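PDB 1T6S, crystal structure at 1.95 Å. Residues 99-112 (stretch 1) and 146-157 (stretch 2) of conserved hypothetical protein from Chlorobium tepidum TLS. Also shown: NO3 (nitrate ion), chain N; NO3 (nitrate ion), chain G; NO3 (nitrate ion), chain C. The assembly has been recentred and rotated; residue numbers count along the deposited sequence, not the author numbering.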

# COMPACT_ATOMS: atom_id res chain seq x y z
N VAL A 99 -1.05 -11.41 2.63
CA VAL A 99 -1.76 -11.41 3.90
C VAL A 99 -2.75 -10.22 3.90
O VAL A 99 -3.92 -10.37 4.27
N LEU A 100 -2.29 -9.05 3.46
CA LEU A 100 -3.15 -7.87 3.38
C LEU A 100 -4.39 -8.16 2.54
O LEU A 100 -5.50 -7.74 2.86
N ALA A 101 -4.17 -8.87 1.43
CA ALA A 101 -5.23 -9.24 0.51
C ALA A 101 -6.23 -10.17 1.19
O ALA A 101 -7.44 -10.02 1.01
N VAL A 102 -5.73 -11.14 1.96
CA VAL A 102 -6.58 -12.09 2.67
C VAL A 102 -7.44 -11.35 3.71
O VAL A 102 -8.63 -11.63 3.87
N VAL A 103 -6.83 -10.40 4.41
CA VAL A 103 -7.57 -9.61 5.40
C VAL A 103 -8.64 -8.76 4.71
O VAL A 103 -9.81 -8.72 5.14
N ALA A 104 -8.26 -8.10 3.62
CA ALA A 104 -9.20 -7.27 2.88
C ALA A 104 -10.41 -8.07 2.48
O ALA A 104 -11.54 -7.58 2.56
N TRP A 105 -10.19 -9.31 2.05
CA TRP A 105 -11.32 -10.12 1.61
C TRP A 105 -12.09 -10.89 2.68
O TRP A 105 -13.31 -10.91 2.65
N HIS A 106 -11.38 -11.48 3.64
CA HIS A 106 -12.00 -12.29 4.68
C HIS A 106 -12.31 -11.63 6.03
O HIS A 106 -12.90 -12.28 6.89
N GLN A 107 -11.92 -10.38 6.22
CA GLN A 107 -12.16 -9.68 7.48
C GLN A 107 -13.61 -9.72 7.99
O GLN A 107 -14.57 -9.66 7.21
N PRO A 108 -13.79 -9.85 9.31
CA PRO A 108 -12.74 -9.96 10.33
C PRO A 108 -12.19 -11.39 10.33
O PRO A 108 -12.95 -12.35 10.31
N VAL A 109 -10.86 -11.51 10.33
CA VAL A 109 -10.21 -12.82 10.28
C VAL A 109 -9.04 -12.94 11.26
O VAL A 109 -8.33 -11.97 11.51
N THR A 110 -8.87 -14.14 11.81
CA THR A 110 -7.80 -14.44 12.76
C THR A 110 -6.53 -14.93 12.07
O THR A 110 -6.55 -15.30 10.90
N LYS A 111 -5.43 -14.97 12.82
CA LYS A 111 -4.17 -15.47 12.30
C LYS A 111 -4.34 -16.94 11.89
O LYS A 111 -3.86 -17.36 10.84
N GLY A 112 -5.02 -17.71 12.73
CA GLY A 112 -5.22 -19.11 12.41
C GLY A 112 -5.96 -19.27 11.09
O GLY A 112 -5.60 -20.11 10.26
N ARG A 146 -10.51 -17.42 22.03
CA ARG A 146 -10.92 -16.08 21.61
C ARG A 146 -9.80 -15.30 20.93
O ARG A 146 -9.42 -14.22 21.39
N PRO A 147 -9.28 -15.83 19.81
CA PRO A 147 -8.20 -15.12 19.12
C PRO A 147 -8.64 -13.80 18.48
O PRO A 147 -9.79 -13.65 18.09
N LEU A 148 -7.71 -12.86 18.40
CA LEU A 148 -7.97 -11.55 17.81
C LEU A 148 -8.29 -11.68 16.33
O LEU A 148 -7.72 -12.53 15.64
N GLN A 149 -9.22 -10.85 15.87
CA GLN A 149 -9.64 -10.81 14.46
C GLN A 149 -9.13 -9.50 13.91
O GLN A 149 -9.13 -8.49 14.62
N TYR A 150 -8.71 -9.50 12.65
CA TYR A 150 -8.19 -8.27 12.04
C TYR A 150 -9.00 -7.79 10.86
O TYR A 150 -9.72 -8.56 10.23
N GLY A 151 -8.87 -6.50 10.56
CA GLY A 151 -9.57 -5.90 9.44
C GLY A 151 -8.68 -4.79 8.90
O GLY A 151 -7.74 -4.40 9.58
N THR A 152 -8.96 -4.29 7.70
CA THR A 152 -8.16 -3.21 7.13
C THR A 152 -8.54 -1.89 7.81
O THR A 152 -9.57 -1.81 8.48
N THR A 153 -7.73 -0.85 7.61
CA THR A 153 -7.94 0.45 8.24
C THR A 153 -8.27 1.57 7.23
O THR A 153 -8.00 1.42 6.03
N GLU A 154 -8.83 2.68 7.71
CA GLU A 154 -9.16 3.80 6.81
C GLU A 154 -7.83 4.32 6.28
O GLU A 154 -7.76 4.94 5.22
N VAL A 155 -6.77 4.06 7.04
CA VAL A 155 -5.43 4.45 6.65
C VAL A 155 -5.08 3.70 5.37
O VAL A 155 -4.51 4.27 4.43
N PHE A 156 -5.40 2.41 5.34
CA PHE A 156 -5.14 1.58 4.16
C PHE A 156 -6.00 2.07 3.00
O PHE A 156 -5.51 2.29 1.89
N LEU A 157 -7.29 2.25 3.25
CA LEU A 157 -8.20 2.69 2.21
C LEU A 157 -7.80 4.03 1.61
O LEU A 157 -7.80 4.19 0.39

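The contact between the two stretches buries 653 Å², summed over both sides, and three residues anchor it: Y150, T152 and T110. The axis of helix 99-106 approaches that of strand 148-152 to 7.1 Å at 94°, so the helix runs almost square to the strand and meets it near T152, while the segment after the helix turns alongside the strand.

Y150 contributes the largest area, 100 Å². Its backbone fixes its position: Y150 N donates to V109 O (2.7 Å, 160°) and V109 N donates to Y150 O (3.2 Å, 160°), the signature of an antiparallel hydrogen-bonded pair. The side chains of V109 (chi1 p) and Y150 (chi1 m, chi2 86°) therefore lie on the same face of the sheet. V109 O sits at the edge of the tyrosine ring, near its plane. Farther out, K111, extended beyond an m chi1, brings CE to 3.9 Å from Y150 OH. V103, chi1 t, points toward the strand and places CG1 3.6 Å from G151 CA and 4.5 Å from Y150 CB.

T152 (69 Å², chi1 p) is held chiefly by Q107, whose CA-to-CB bond points toward the strand and whose p, t, -47° rotamer brings the amide alongside T152. T152 N donates to Q107 OE1 (3.0 Å, 150°), and Q107 NE2 donates to T152 OG1 (3.1 Å, 149°). Q107 NE2 also donates to A104 O (3.1 Å, 165°), tying the amide back to the last turn of the helix that Q107 follows. The absent side chain of G151 matters here, since an ideal CB on that residue would lie 2.8 Å from Q107 OE1, a clash. The methyl of T152 serves the apolar side: its CG2 is 4.0 Å from L100 CD2 and 3.9 Å from A104 CA. L100 CD2 lies over one face of the F156 ring (F156 chi1 t). A nitrate, probably from the crystallisation liquor, accepts a weak bond at O2 from Q107 NE2 (2.9 Å, 129°).

T110 (63 Å², chi1 p) packs its CG2 3.9 Å from P147 CG and 4.0 Å from Q149 CG, while its side chain caps a backbone N just past the stretch. Beside it, P108 CB meets Q149 CB at 3.8 Å. Two waters bridge the stretches here: one donates to P108 O (2.8 Å from the water O) and accepts from Q149 NE2 (2.7 Å from the water O); the other accepts from K111 N (2.9 Å from its O) and donates to L148 O (2.7 Å from its O).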

# COMPACT_ATOMS: atom_id res chain seq x y z
CB VAL A 99 -0.77 -11.34 5.11
CG1 VAL A 99 -1.55 -11.13 6.42
CG2 VAL A 99 0.04 -12.63 5.20
CB LEU A 100 -2.42 -6.70 2.72
CG LEU A 100 -2.55 -5.36 3.45
CD1 LEU A 100 -2.02 -4.24 2.56
CD2 LEU A 100 -3.98 -5.11 3.85
CB ALA A 101 -4.62 -9.94 -0.73
CB VAL A 102 -5.74 -13.20 3.37
CG1 VAL A 102 -6.66 -14.13 4.18
CG2 VAL A 102 -4.99 -14.02 2.31
CB VAL A 103 -6.62 -8.71 6.21
CG1 VAL A 103 -7.44 -7.87 7.25
CG2 VAL A 103 -5.62 -9.60 6.94
CB ALA A 104 -8.52 -6.67 1.62
CB TRP A 105 -10.85 -11.10 0.52
CG TRP A 105 -11.99 -11.88 -0.06
CD1 TRP A 105 -12.25 -13.22 0.13
CD2 TRP A 105 -13.06 -11.38 -0.88
NE1 TRP A 105 -13.40 -13.57 -0.53
CE2 TRP A 105 -13.92 -12.47 -1.15
CE3 TRP A 105 -13.37 -10.12 -1.41
CZ2 TRP A 105 -15.07 -12.33 -1.93
CZ3 TRP A 105 -14.52 -9.98 -2.19
CH2 TRP A 105 -15.35 -11.09 -2.44
CB HIS A 106 -11.14 -13.52 4.92
CG HIS A 106 -11.03 -14.42 3.73
ND1 HIS A 106 -11.93 -15.44 3.48
CD2 HIS A 106 -10.15 -14.45 2.70
CE1 HIS A 106 -11.60 -16.05 2.36
NE2 HIS A 106 -10.52 -15.47 1.87
CB GLN A 107 -11.71 -8.22 7.36
CG GLN A 107 -12.41 -7.41 6.25
CD GLN A 107 -11.85 -6.00 6.11
OE1 GLN A 107 -11.67 -5.30 7.10
NE2 GLN A 107 -11.58 -5.58 4.88
CB PRO A 108 -13.47 -9.60 11.63
CG PRO A 108 -14.87 -10.04 11.37
CD PRO A 108 -15.10 -9.61 9.95
CB VAL A 109 -9.70 -13.11 8.82
CG1 VAL A 109 -8.61 -12.12 8.43
CG2 VAL A 109 -9.20 -14.53 8.71
CB THR A 110 -8.20 -15.57 13.73
OG1 THR A 110 -8.24 -16.80 13.00
CG2 THR A 110 -9.58 -15.31 14.33
CB LYS A 111 -3.06 -15.39 13.35
CG LYS A 111 -2.60 -13.99 13.67
CD LYS A 111 -1.33 -13.99 14.52
CE LYS A 111 -0.86 -12.56 14.78
NZ LYS A 111 0.37 -12.51 15.62
CB ARG A 146 -11.43 -15.28 22.81
CG ARG A 146 -12.91 -15.46 23.09
CD ARG A 146 -13.72 -14.53 22.18
NE ARG A 146 -15.16 -14.73 22.33
CZ ARG A 146 -15.83 -14.57 23.47
NH1 ARG A 146 -15.19 -14.21 24.58
NH2 ARG A 146 -17.15 -14.77 23.49
CB PRO A 147 -7.72 -16.13 18.09
CG PRO A 147 -9.00 -16.92 17.78
CD PRO A 147 -9.61 -17.10 19.15
CB LEU A 148 -6.73 -10.66 17.97
CG LEU A 148 -6.31 -10.32 19.40
CD1 LEU A 148 -4.97 -9.58 19.43
CD2 LEU A 148 -7.41 -9.46 20.01
CB GLN A 149 -11.16 -10.82 14.34
CG GLN A 149 -11.82 -12.04 14.92
CD GLN A 149 -13.32 -11.91 14.92
OE1 GLN A 149 -13.87 -11.01 15.57
NE2 GLN A 149 -13.99 -12.78 14.19
CB TYR A 150 -6.74 -8.47 11.61
CG TYR A 150 -5.83 -8.87 12.74
CD1 TYR A 150 -5.68 -10.21 13.10
CD2 TYR A 150 -5.17 -7.91 13.49
CE1 TYR A 150 -4.88 -10.58 14.20
CE2 TYR A 150 -4.38 -8.27 14.58
CZ TYR A 150 -4.24 -9.60 14.92
OH TYR A 150 -3.47 -9.92 16.01
CB THR A 152 -8.38 -3.10 5.58
OG1 THR A 152 -9.78 -3.08 5.30
CG2 THR A 152 -7.73 -4.30 4.86
CB THR A 153 -6.68 0.89 8.99
OG1 THR A 153 -5.59 1.02 8.06
CG2 THR A 153 -6.30 -0.13 10.06
CB GLU A 154 -9.89 4.93 7.56
CG GLU A 154 -10.70 5.86 6.63
CD GLU A 154 -11.90 5.14 6.04
OE1 GLU A 154 -12.38 5.53 4.95
OE2 GLU A 154 -12.37 4.16 6.66
CB VAL A 155 -4.42 4.09 7.73
CG1 VAL A 155 -3.02 4.54 7.31
CG2 VAL A 155 -4.83 4.73 9.06
CB PHE A 156 -5.49 0.10 4.41
CG PHE A 156 -5.70 -0.69 3.13
CD1 PHE A 156 -4.62 -0.99 2.30
CD2 PHE A 156 -6.97 -1.10 2.75
CE1 PHE A 156 -4.82 -1.69 1.09
CE2 PHE A 156 -7.19 -1.79 1.56
CZ PHE A 156 -6.11 -2.09 0.73
CB LEU A 157 -9.64 2.74 2.74
CG LEU A 157 -10.22 1.39 3.17
CD1 LEU A 157 -11.60 1.57 3.77
CD2 LEU A 157 -10.30 0.45 1.95
N NO3 N . -11.11 -3.27 2.29
O1 NO3 N . -11.64 -2.99 1.20
O2 NO3 N . -11.81 -3.17 3.27
O3 NO3 N . -9.95 -3.62 2.29
N NO3 G . -5.19 -17.33 16.46
O1 NO3 G . -4.51 -16.33 16.83
O2 NO3 G . -5.72 -17.28 15.40
O3 NO3 G . -5.25 -18.28 17.21
N NO3 C . 2.12 -12.48 12.46
O1 NO3 C . 1.82 -13.39 13.27
O2 NO3 C . 1.81 -12.65 11.32
O3 NO3 C . 2.69 -11.51 12.90
O HOH W 1 -12.99 -14.39 12.21
O HOH W 2 -5.43 -13.99 15.60